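Local coordinates for disulfide bond protein A (Staphylococcus aureus, PDB 3BCI) that probably acts as a thiol-disulfide oxidoreductase of the thioredoxin family, using a redox-active cysteine pair to introduce disulfide bonds into folding proteins, at residues I121-Y124 with D128-S131; A67-L72 with W132-K137; M34-K39 with Y164-Y169; P151-F154 with K159-D162. One frame throughout, in Å; residues are numbered along the deposited sequence. Where two conformers were deposited one is given.

Interaction 1 (I121-Y124 with D128-S131); sequences IKDY and DSKS
Asp123 OD1 is gripped twice by Ser131, whose hydroxyl OG donates at 2.6 Å to the lone pair of OD1 that faces away from OD2, while Ser131 N reaches the same oxygen at 3.2 Å, nearly in line with its C-O bond. The carboxylate arrives there because CG of Asp123 stands anti to the backbone N (chi1 -165°), carrying it from the last turns of helix 114-125 across to the first turn of helix 130-144. The other oxygen, OD2, accepts from a water 2.6 Å away, and this water in turn takes the N-H of Lys130; Tyr74 OH also bonds to OD2. Next to the carboxylate bonds, Ser129 OG donates to Asp123 O at 2.6 Å, approaching from above the carbonyl plane. Ser129 is the N-cap of helix 130-144, and its small hydroxyl also accepts from Trp132 N, so one side chain both caps the helix start and ties it to helix 114-125. Serine suits both places, since its short arm keeps OG close to the main chain. Ser131 OG lies only 3.2 Å from Tyr124 CA, tucked against the helix backbone, while Tyr124 OH bonds to Asp104. With an acidic group set before the N-H groups that open helix 130-144, the buried carboxylate would probably be stabilised in its charged form by the helix dipole.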
loop_
_atom_site.group_PDB
_atom_site.type_symbol
_atom_site.label_atom_id
_atom_site.label_comp_id
_atom_site.label_asym_id
_atom_site.label_seq_id
_atom_site.Cartn_x
_atom_site.Cartn_y
_atom_site.Cartn_z
ATOM N N ILE A 121 -9.685 -11.988 5.781
ATOM C CA ILE A 121 -10.936 -11.286 6.044
ATOM C C ILE A 121 -11.214 -11.166 7.540
ATOM O O ILE A 121 -11.625 -10.111 8.018
ATOM C CB ILE A 121 -12.110 -12.010 5.329
ATOM C CG1 ILE A 121 -11.930 -11.889 3.813
ATOM C CG2 ILE A 121 -13.439 -11.416 5.730
ATOM C CD1 ILE A 121 -13.020 -12.578 2.995
ATOM N N LYS A 122 -10.974 -12.237 8.285
ATOM C CA LYS A 122 -11.209 -12.199 9.723
ATOM C C LYS A 122 -10.148 -11.366 10.453
ATOM O O LYS A 122 -10.453 -10.651 11.404
ATOM C CB LYS A 122 -11.239 -13.628 10.277
ATOM C CG LYS A 122 -11.581 -13.735 11.765
ATOM C CD LYS A 122 -10.343 -13.690 12.638
ATOM C CE LYS A 122 -10.688 -13.984 14.089
ATOM N NZ LYS A 122 -9.478 -14.017 14.953
ATOM N N ASP A 123 -8.902 -11.441 9.995
ATOM C CA ASP A 123 -7.827 -10.705 10.648
ATOM C C ASP A 123 -7.984 -9.182 10.614
ATOM O O ASP A 123 -7.840 -8.528 11.643
ATOM C CB ASP A 123 -6.473 -11.107 10.046
ATOM C CG ASP A 123 -5.290 -10.668 10.909
ATOM O OD1 ASP A 123 -4.941 -9.468 10.908
ATOM O OD2 ASP A 123 -4.713 -11.532 11.600
ATOM N N TYR A 124 -8.298 -8.614 9.452
ATOM C CA TYR A 124 -8.432 -7.162 9.363
ATOM C C TYR A 124 -9.668 -6.607 10.063
ATOM O O TYR A 124 -9.764 -5.403 10.288
ATOM C CB TYR A 124 -8.380 -6.701 7.893
ATOM C CG TYR A 124 -9.704 -6.545 7.166
ATOM C CD1 TYR A 124 -10.432 -5.359 7.247
ATOM C CD2 TYR A 124 -10.200 -7.566 6.351
ATOM C CE1 TYR A 124 -11.623 -5.189 6.528
ATOM C CE2 TYR A 124 -11.388 -7.409 5.629
ATOM C CZ TYR A 124 -12.093 -6.220 5.720
ATOM O OH TYR A 124 -13.261 -6.059 5.002
ATOM N N ASP A 128 -7.200 -5.225 17.398
ATOM C CA ASP A 128 -5.864 -5.552 17.882
ATOM C C ASP A 128 -5.185 -6.758 17.253
ATOM O O ASP A 128 -4.275 -7.335 17.843
ATOM C CB ASP A 128 -5.870 -5.696 19.406
ATOM C CG ASP A 128 -6.078 -4.364 20.104
ATOM O OD1 ASP A 128 -5.431 -3.374 19.696
ATOM O OD2 ASP A 128 -6.881 -4.303 21.057
ATOM N N SER A 129 -5.619 -7.137 16.057
ATOM C CA SER A 129 -4.995 -8.250 15.352
ATOM C C SER A 129 -3.690 -7.677 14.812
ATOM O O SER A 129 -3.437 -6.481 14.946
ATOM C CB SER A 129 -5.864 -8.691 14.178
ATOM O OG SER A 129 -5.940 -7.653 13.213
ATOM N N LYS A 130 -2.866 -8.514 14.196
ATOM C CA LYS A 130 -1.609 -8.021 13.652
ATOM C C LYS A 130 -1.824 -6.985 12.545
ATOM O O LYS A 130 -1.082 -6.009 12.463
ATOM C CB LYS A 130 -0.754 -9.183 13.131
ATOM C CG LYS A 130 -0.167 -10.051 14.241
ATOM C CD LYS A 130 0.681 -11.196 13.698
ATOM C CE LYS A 130 -0.169 -12.242 12.989
ATOM N NZ LYS A 130 0.654 -13.387 12.510
ATOM N N SER A 131 -2.835 -7.177 11.700
ATOM C CA SER A 131 -3.068 -6.214 10.619
ATOM C C SER A 131 -3.647 -4.927 11.195
ATOM O O SER A 131 -3.436 -3.833 10.668
ATOM C CB SER A 131 -4.012 -6.798 9.554
ATOM O OG SER A 131 -5.319 -7.034 10.054
HETATM O O HOH W 1 -3.158 -11.361 13.731
#

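Interaction 2 (A67-L72 with W132-K137); sequences ASHAVL and WKAAEK
Helices 61-74 and 130-144 approach each other most closely in this contact at His69 and Ala134, whose CA atoms lie 6.7 Å apart, and no hydrogen bond joins the two segments. The methyl of Ala134 sits over one face of the His69 imidazole in a CH-pi contact: CB is 3.8 Å from the ring centroid, 22° off the normal, and displaced toward the rim on the side of ND1, which it meets at 3.6 Å. On the same side, farther round, CD2 comes obliquely to within 3.9 Å of Ala135 N. That position follows from chi1 of -85°, which sets CG beside the backbone N and anti to the carbonyl carbon. Alanine suits the facing positions because a bare methyl lets a flat ring settle close to the helix. The polar end of the ring is held by Asp138, one turn beyond Ala134, which bonds to NE2 and so limits rotation of the imidazole. Around this pair, Ala135 packs on Ile62, Ser65 and Arg66 of the earlier turns of helix 61-74. Other sides of helix 61-74 meet two further helices: Ala67 and Ala70 pack on Tyr124 of helix 114-125, Ser68 and Val71 on Phe82 of helix 79-88.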
loop_
_atom_site.group_PDB
_atom_site.type_symbol
_atom_site.label_atom_id
_atom_site.label_comp_id
_atom_site.label_asym_id
_atom_site.label_seq_id
_atom_site.Cartn_x
_atom_site.Cartn_y
_atom_site.Cartn_z
ATOM N N ALA A 67 -7.126 -4.096 5.862
ATOM C CA ALA A 67 -7.310 -5.168 4.888
ATOM C C ALA A 67 -6.045 -5.314 4.054
ATOM O O ALA A 67 -5.603 -6.429 3.768
ATOM C CB ALA A 67 -8.505 -4.868 3.985
ATOM N N SER A 68 -5.467 -4.178 3.672
ATOM C CA SER A 68 -4.246 -4.157 2.876
ATOM C C SER A 68 -3.110 -4.860 3.617
ATOM O O SER A 68 -2.399 -5.690 3.042
ATOM C CB SER A 68 -3.853 -2.706 2.569
ATOM O OG SER A 68 -2.679 -2.644 1.776
ATOM N N HIS A 69 -2.941 -4.528 4.896
ATOM C CA HIS A 69 -1.891 -5.146 5.703
ATOM C C HIS A 69 -2.150 -6.633 5.936
ATOM O O HIS A 69 -1.209 -7.422 6.047
ATOM C CB HIS A 69 -1.743 -4.412 7.039
ATOM C CG HIS A 69 -0.849 -3.213 6.966
ATOM N ND1 HIS A 69 0.520 -3.314 6.856
ATOM C CD2 HIS A 69 -1.132 -1.888 6.934
ATOM C CE1 HIS A 69 1.045 -2.105 6.760
ATOM N NE2 HIS A 69 0.062 -1.221 6.804
ATOM N N ALA A 70 -3.419 -7.020 6.008
ATOM C CA ALA A 70 -3.758 -8.428 6.200
ATOM C C ALA A 70 -3.319 -9.199 4.952
ATOM O O ALA A 70 -2.717 -10.269 5.050
ATOM C CB ALA A 70 -5.269 -8.591 6.433
ATOM N N VAL A 71 -3.616 -8.646 3.779
ATOM C CA VAL A 71 -3.227 -9.281 2.523
ATOM C C VAL A 71 -1.708 -9.426 2.444
ATOM O O VAL A 71 -1.192 -10.485 2.076
ATOM C CB VAL A 71 -3.714 -8.459 1.300
ATOM C CG1 VAL A 71 -3.124 -9.026 0.008
ATOM C CG2 VAL A 71 -5.236 -8.487 1.234
ATOM N N LEU A 72 -0.995 -8.359 2.790
ATOM C CA LEU A 72 0.459 -8.368 2.751
ATOM C C LEU A 72 1.072 -9.467 3.626
ATOM O O LEU A 72 1.964 -10.197 3.190
ATOM C CB LEU A 72 1.002 -7.003 3.198
ATOM C CG LEU A 72 2.518 -6.928 3.412
ATOM C CD1 LEU A 72 3.232 -7.209 2.092
ATOM C CD2 LEU A 72 2.904 -5.551 3.955
ATOM N N TRP A 132 -4.373 -5.068 12.296
ATOM C CA TRP A 132 -4.974 -3.926 12.962
ATOM C C TRP A 132 -3.864 -3.036 13.530
ATOM O O TRP A 132 -3.873 -1.815 13.361
ATOM C CB TRP A 132 -5.886 -4.428 14.084
ATOM C CG TRP A 132 -6.728 -3.379 14.701
ATOM C CD1 TRP A 132 -6.319 -2.372 15.529
ATOM C CD2 TRP A 132 -8.143 -3.241 14.566
ATOM N NE1 TRP A 132 -7.399 -1.618 15.924
ATOM C CE2 TRP A 132 -8.531 -2.134 15.350
ATOM C CE3 TRP A 132 -9.126 -3.956 13.866
ATOM C CZ2 TRP A 132 -9.862 -1.715 15.447
ATOM C CZ3 TRP A 132 -10.446 -3.541 13.962
ATOM C CH2 TRP A 132 -10.803 -2.433 14.751
ATOM N N LYS A 133 -2.900 -3.661 14.193
ATOM C CA LYS A 133 -1.790 -2.926 14.779
ATOM C C LYS A 133 -0.913 -2.304 13.707
ATOM O O LYS A 133 -0.454 -1.172 13.850
ATOM C CB LYS A 133 -0.967 -3.852 15.668
ATOM C CG LYS A 133 -1.714 -4.239 16.927
ATOM C CD LYS A 133 -0.910 -5.158 17.819
ATOM C CE LYS A 133 -1.632 -5.340 19.144
ATOM N NZ LYS A 133 -0.956 -6.328 20.026
ATOM N N ALA A 134 -0.699 -3.047 12.627
ATOM C CA ALA A 134 0.114 -2.567 11.518
ATOM C C ALA A 134 -0.488 -1.301 10.919
ATOM O O ALA A 134 0.229 -0.343 10.643
ATOM C CB ALA A 134 0.233 -3.655 10.446
ATOM N N ALA A 135 -1.803 -1.291 10.729
ATOM C CA ALA A 135 -2.467 -0.129 10.151
ATOM C C ALA A 135 -2.263 1.087 11.052
ATOM O O ALA A 135 -1.991 2.183 10.568
ATOM C CB ALA A 135 -3.956 -0.413 9.946
ATOM N N GLU A 136 -2.381 0.889 12.361
ATOM C CA GLU A 136 -2.182 1.974 13.314
ATOM C C GLU A 136 -0.732 2.453 13.291
ATOM O O GLU A 136 -0.469 3.653 13.271
ATOM C CB GLU A 136 -2.525 1.516 14.736
ATOM C CG GLU A 136 -4.008 1.284 15.002
ATOM C CD GLU A 136 -4.852 2.522 14.745
ATOM O OE1 GLU A 136 -4.383 3.636 15.071
ATOM O OE2 GLU A 136 -5.986 2.379 14.230
ATOM N N LYS A 137 0.201 1.506 13.294
ATOM C CA LYS A 137 1.623 1.816 13.300
ATOM C C LYS A 137 2.029 2.676 12.105
ATOM O O LYS A 137 2.880 3.557 12.234
ATOM C CB LYS A 137 2.444 0.523 13.317
ATOM C CG LYS A 137 3.933 0.741 13.569
ATOM C CD LYS A 137 4.723 -0.556 13.452
ATOM C CE LYS A 137 6.196 -0.335 13.789
ATOM N NZ LYS A 137 7.011 -1.570 13.587
#

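Interaction 3 (M34-K39 with Y164-Y169); sequences MPKLRK and YDYESY
In this thioredoxin-fold protein the helix that starts just after the first cysteine of the CxxC motif, helix 24-42, is packed here against the C-terminal helix 166-174. The contact is made on the later part of helix 24-42, beyond the kink at Pro35, and is dominated by Tyr166 in the first turn of its partner. Lys36 lays its aliphatic chain over one face of the phenol: CB stands 3.6 Å from the ring centroid, 11° off the normal and centred above it, a CH-pi contact, and further along CD meets CD2 of Tyr166 at 3.5 Å. With chi1 of -74° and an extended chain, the lysine passes over the ring at about a right angle and carries its ammonium outward, a division that suits a residue whose stem is apolar and whose end is charged. Glu167 and Asp165 are the nearby acids, though neither touches NZ. Asp165 is the N-cap of helix 166-174, accepting a weak bond from Glu167 N. Tyr166 also packs on Asn40 and Tyr41, and Tyr169 on Val33, so the tyrosines lie along helix 24-42. Tyr169 OH bonds to Pro163 O. Leu37 reaches both tyrosines, its branch brought over by CG lying anti to the backbone N (chi1 -172°); its methyl CD1 rests 4.3 Å from CE1 of Tyr166 and 4.2 Å from CB of Tyr169.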
loop_
_atom_site.group_PDB
_atom_site.type_symbol
_atom_site.label_atom_id
_atom_site.label_comp_id
_atom_site.label_asym_id
_atom_site.label_seq_id
_atom_site.Cartn_x
_atom_site.Cartn_y
_atom_site.Cartn_z
ATOM N N MET A 34 4.380 1.890 -10.352
ATOM C CA MET A 34 4.390 0.490 -9.964
ATOM C C MET A 34 4.580 -0.592 -11.025
ATOM O O MET A 34 5.316 -1.548 -10.794
ATOM C CB MET A 34 3.154 0.196 -9.111
ATOM C CG MET A 34 3.160 0.973 -7.787
ATOM S SD MET A 34 4.729 0.804 -6.855
ATOM C CE MET A 34 4.610 -0.850 -6.314
ATOM N N PRO A 35 3.938 -0.464 -12.196
ATOM C CA PRO A 35 4.137 -1.517 -13.197
ATOM C C PRO A 35 5.613 -1.808 -13.485
ATOM O O PRO A 35 6.042 -2.960 -13.461
ATOM C CB PRO A 35 3.396 -0.972 -14.416
ATOM C CG PRO A 35 2.261 -0.227 -13.791
ATOM C CD PRO A 35 2.956 0.527 -12.670
ATOM N N LYS A 36 6.389 -0.762 -13.746
ATOM C CA LYS A 36 7.810 -0.927 -14.034
ATOM C C LYS A 36 8.652 -1.181 -12.794
ATOM O O LYS A 36 9.585 -1.979 -12.834
ATOM C CB LYS A 36 8.359 0.305 -14.752
ATOM C CG LYS A 36 7.942 0.419 -16.196
ATOM C CD LYS A 36 8.515 1.682 -16.808
ATOM C CE LYS A 36 7.980 1.901 -18.205
ATOM N NZ LYS A 36 8.459 3.189 -18.774
ATOM N N LEU A 37 8.335 -0.498 -11.697
ATOM C CA LEU A 37 9.093 -0.677 -10.462
ATOM C C LEU A 37 8.962 -2.129 -10.009
ATOM O O LEU A 37 9.928 -2.754 -9.579
ATOM C CB LEU A 37 8.566 0.256 -9.367
ATOM C CG LEU A 37 9.407 0.305 -8.090
ATOM C CD1 LEU A 37 10.792 0.863 -8.428
ATOM C CD2 LEU A 37 8.718 1.179 -7.040
ATOM N N ARG A 38 7.753 -2.658 -10.124
ATOM C CA ARG A 38 7.465 -4.030 -9.735
ATOM C C ARG A 38 8.222 -5.028 -10.610
ATOM O O ARG A 38 8.858 -5.956 -10.117
ATOM C CB ARG A 38 5.963 -4.279 -9.853
ATOM C CG ARG A 38 5.547 -5.695 -9.592
ATOM C CD ARG A 38 4.048 -5.857 -9.756
ATOM N NE ARG A 38 3.649 -7.212 -9.415
ATOM C CZ ARG A 38 2.394 -7.624 -9.330
ATOM N NH1 ARG A 38 1.400 -6.776 -9.565
ATOM N NH2 ARG A 38 2.138 -8.884 -9.001
ATOM N N LYS A 39 8.161 -4.829 -11.916
ATOM C CA LYS A 39 8.830 -5.733 -12.839
ATOM C C LYS A 39 10.347 -5.709 -12.744
ATOM O O LYS A 39 10.990 -6.751 -12.767
ATOM C CB LYS A 39 8.415 -5.413 -14.276
ATOM C CG LYS A 39 9.109 -6.272 -15.325
ATOM C CD LYS A 39 8.584 -5.981 -16.721
ATOM C CE LYS A 39 9.232 -6.890 -17.752
ATOM N NZ LYS A 39 8.609 -6.731 -19.095
ATOM N N TYR A 164 6.416 10.291 -9.301
ATOM C CA TYR A 164 5.480 9.854 -10.327
ATOM C C TYR A 164 6.209 9.293 -11.535
ATOM O O TYR A 164 5.588 8.777 -12.454
ATOM C CB TYR A 164 4.608 11.028 -10.780
ATOM C CG TYR A 164 3.784 11.635 -9.671
ATOM C CD1 TYR A 164 2.628 11.005 -9.210
ATOM C CD2 TYR A 164 4.168 12.832 -9.069
ATOM C CE1 TYR A 164 1.875 11.550 -8.178
ATOM C CE2 TYR A 164 3.419 13.387 -8.034
ATOM C CZ TYR A 164 2.275 12.738 -7.595
ATOM O OH TYR A 164 1.532 13.267 -6.567
ATOM N N ASP A 165 7.530 9.386 -11.525
ATOM C CA ASP A 165 8.326 8.916 -12.650
ATOM C C ASP A 165 9.232 7.739 -12.299
ATOM O O ASP A 165 10.161 7.865 -11.508
ATOM C CB ASP A 165 9.145 10.093 -13.186
ATOM C CG ASP A 165 10.059 9.705 -14.323
ATOM O OD1 ASP A 165 9.773 8.704 -15.015
ATOM O OD2 ASP A 165 11.059 10.419 -14.530
ATOM N N TYR A 166 8.946 6.586 -12.895
ATOM C CA TYR A 166 9.738 5.391 -12.645
ATOM C C TYR A 166 11.233 5.650 -12.786
ATOM O O TYR A 166 12.025 5.185 -11.965
ATOM C CB TYR A 166 9.325 4.271 -13.605
ATOM C CG TYR A 166 10.321 3.139 -13.674
ATOM C CD1 TYR A 166 10.523 2.294 -12.586
ATOM C CD2 TYR A 166 11.094 2.939 -14.814
ATOM C CE1 TYR A 166 11.474 1.275 -12.630
ATOM C CE2 TYR A 166 12.048 1.926 -14.872
ATOM C CZ TYR A 166 12.233 1.099 -13.778
ATOM O OH TYR A 166 13.179 0.104 -13.831
ATOM N N GLU A 167 11.622 6.395 -13.819
ATOM C CA GLU A 167 13.037 6.674 -14.051
ATOM C C GLU A 167 13.699 7.428 -12.908
ATOM O O GLU A 167 14.919 7.375 -12.745
ATOM C CB GLU A 167 13.221 7.452 -15.356
ATOM C CG GLU A 167 12.465 6.850 -16.526
ATOM C CD GLU A 167 13.021 7.273 -17.868
ATOM O OE1 GLU A 167 13.339 8.470 -18.036
ATOM O OE2 GLU A 167 13.130 6.406 -18.760
ATOM N N SER A 168 12.902 8.138 -12.115
ATOM C CA SER A 168 13.461 8.874 -10.991
ATOM C C SER A 168 13.844 7.891 -9.883
ATOM O O SER A 168 14.773 8.135 -9.110
ATOM C CB SER A 168 12.452 9.904 -10.476
ATOM O OG SER A 168 13.048 10.716 -9.484
ATOM N N TYR A 169 13.127 6.775 -9.806
ATOM C CA TYR A 169 13.437 5.754 -8.804
ATOM C C TYR A 169 14.688 5.023 -9.274
ATOM O O TYR A 169 15.635 4.819 -8.513
ATOM C CB TYR A 169 12.297 4.741 -8.680
ATOM C CG TYR A 169 11.028 5.282 -8.070
ATOM C CD1 TYR A 169 10.652 4.929 -6.771
ATOM C CD2 TYR A 169 10.197 6.138 -8.791
ATOM C CE1 TYR A 169 9.481 5.414 -6.208
ATOM C CE2 TYR A 169 9.024 6.632 -8.237
ATOM C CZ TYR A 169 8.670 6.266 -6.946
ATOM O OH TYR A 169 7.511 6.757 -6.396
#

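Interaction 4 (P151-F154 with K159-D162); sequences PTAF and KVED
Phe154 turns its CG beside the backbone N (chi1 -63°), while Lys159 sends CG anti to its own N (chi1 -169°), and these torsions lay the benzyl ring and the lysine stem against each other on one face of the antiparallel beta hairpin of strands 152-155 and 158-159. Atom CD1 of the Phe154 ring comes obliquely to 3.5 Å from Lys159 CA, and CE1 lies 3.7 Å from Lys159 CB, so the aromatic packs on the aliphatic root of the lysine. The chain then bends, bringing NZ back for a weak bond to Val160 O. In the backbone, the two residues form an antiparallel non-hydrogen-bonded pair with CA atoms 4.4 Å apart. Next comes a backbone bond, Val160 N to Ala153 O, at 2.9 Å and nearly straight (173°). A water stands in for this pair's second bond, accepting from Ala153 N at 3.1 Å and donating to Val160 O at 2.8 Å. On the opposite side of the strands from Phe154, Ala153 CB meets CG2 of Val160 at 3.7 Å, and both pack on Tyr169 of helix 166-174; small and branched apolar residues suit this buried layer. Pro151, preceded by a cis peptide bond and packed on Cys26 of the redox pair, stands immediately before strand 152-155. A cis-proline beside the CxxC cysteines, followed by a beta hairpin at the sheet edge, is a hallmark of the thioredoxin fold.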
loop_
_atom_site.group_PDB
_atom_site.type_symbol
_atom_site.label_atom_id
_atom_site.label_comp_id
_atom_site.label_asym_id
_atom_site.label_seq_id
_atom_site.Cartn_x
_atom_site.Cartn_y
_atom_site.Cartn_z
ATOM N N PRO A 151 1.419 11.914 -2.308
ATOM C CA PRO A 151 2.381 10.829 -2.106
ATOM C C PRO A 151 3.832 11.303 -2.140
ATOM O O PRO A 151 4.161 12.278 -2.808
ATOM C CB PRO A 151 2.078 9.895 -3.269
ATOM C CG PRO A 151 1.744 10.870 -4.372
ATOM C CD PRO A 151 0.838 11.859 -3.663
ATOM N N THR A 152 4.688 10.615 -1.394
ATOM C CA THR A 152 6.113 10.921 -1.372
ATOM C C THR A 152 6.827 9.584 -1.278
ATOM O O THR A 152 6.314 8.644 -0.670
ATOM C CB THR A 152 6.516 11.822 -0.169
ATOM O OG1 THR A 152 5.911 11.336 1.036
ATOM C CG2 THR A 152 6.089 13.263 -0.419
ATOM N N ALA A 153 7.996 9.489 -1.899
ATOM C CA ALA A 153 8.752 8.246 -1.883
ATOM C C ALA A 153 10.199 8.484 -1.506
ATOM O O ALA A 153 10.761 9.535 -1.798
ATOM C CB ALA A 153 8.663 7.569 -3.252
ATOM N N PHE A 154 10.787 7.495 -0.842
ATOM C CA PHE A 154 12.171 7.557 -0.400
ATOM C C PHE A 154 12.853 6.219 -0.669
ATOM O O PHE A 154 12.221 5.166 -0.594
ATOM C CB PHE A 154 12.224 7.851 1.105
ATOM C CG PHE A 154 11.642 9.186 1.483
ATOM C CD1 PHE A 154 12.457 10.307 1.598
ATOM C CD2 PHE A 154 10.277 9.323 1.715
ATOM C CE1 PHE A 154 11.916 11.551 1.941
ATOM C CE2 PHE A 154 9.727 10.559 2.057
ATOM C CZ PHE A 154 10.545 11.675 2.171
ATOM N N LYS A 159 15.066 11.147 -0.761
ATOM C CA LYS A 159 13.827 11.491 -1.442
ATOM C C LYS A 159 13.891 11.276 -2.947
ATOM O O LYS A 159 14.864 11.647 -3.594
ATOM C CB LYS A 159 13.459 12.952 -1.166
ATOM C CG LYS A 159 12.048 13.315 -1.618
ATOM C CD LYS A 159 11.738 14.785 -1.392
ATOM C CE LYS A 159 11.838 15.579 -2.686
ATOM N NZ LYS A 159 10.769 15.188 -3.654
ATOM N N VAL A 160 12.847 10.665 -3.493
ATOM C CA VAL A 160 12.760 10.436 -4.927
ATOM C C VAL A 160 12.321 11.784 -5.510
ATOM O O VAL A 160 11.244 12.280 -5.182
ATOM C CB VAL A 160 11.707 9.357 -5.247
ATOM C CG1 VAL A 160 11.586 9.170 -6.758
ATOM C CG2 VAL A 160 12.099 8.035 -4.569
ATOM N N GLU A 161 13.165 12.371 -6.357
ATOM C CA GLU A 161 12.891 13.673 -6.968
ATOM C C GLU A 161 11.494 13.809 -7.568
ATOM O O GLU A 161 10.806 14.794 -7.320
ATOM C CB GLU A 161 13.951 13.983 -8.030
ATOM C CG GLU A 161 15.293 14.407 -7.447
ATOM C CD GLU A 161 16.394 14.481 -8.489
ATOM O OE1 GLU A 161 16.129 14.974 -9.606
ATOM O OE2 GLU A 161 17.530 14.055 -8.189
ATOM N N ASP A 162 11.083 12.829 -8.366
ATOM C CA ASP A 162 9.754 12.837 -8.970
ATOM C C ASP A 162 9.136 11.463 -8.710
ATOM O O ASP A 162 9.345 10.527 -9.479
ATOM C CB ASP A 162 9.851 13.089 -10.474
ATOM C CG ASP A 162 8.499 13.124 -11.143
ATOM O OD1 ASP A 162 7.485 12.892 -10.452
ATOM O OD2 ASP A 162 8.447 13.376 -12.363
HETATM O O HOH W 2 9.094 11.995 -3.436
#

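How the interactions relate
The four contacts fall into two groups on opposite sides of the chain's centre. Interactions 1 and 2, with centres 7 Å apart, share helix 130-144 and belong to the helical part inserted between strands 48-53 and 152-155, as in other DsbA proteins. Interactions 3 and 4, 11 Å apart, lie in the thioredoxin part and touch through Tyr164, Ser168 and Tyr169. The groups are 23 to 30 Å apart by their centres. Interaction 3 spans the longest stretch, from helix 24-42 to the C-terminal helix, and encloses the other three in sequence; interaction 2 encloses interaction 1, and interaction 4 follows both. The chain thus leaves the thioredoxin core, builds the helical part, and returns to complete the sheet.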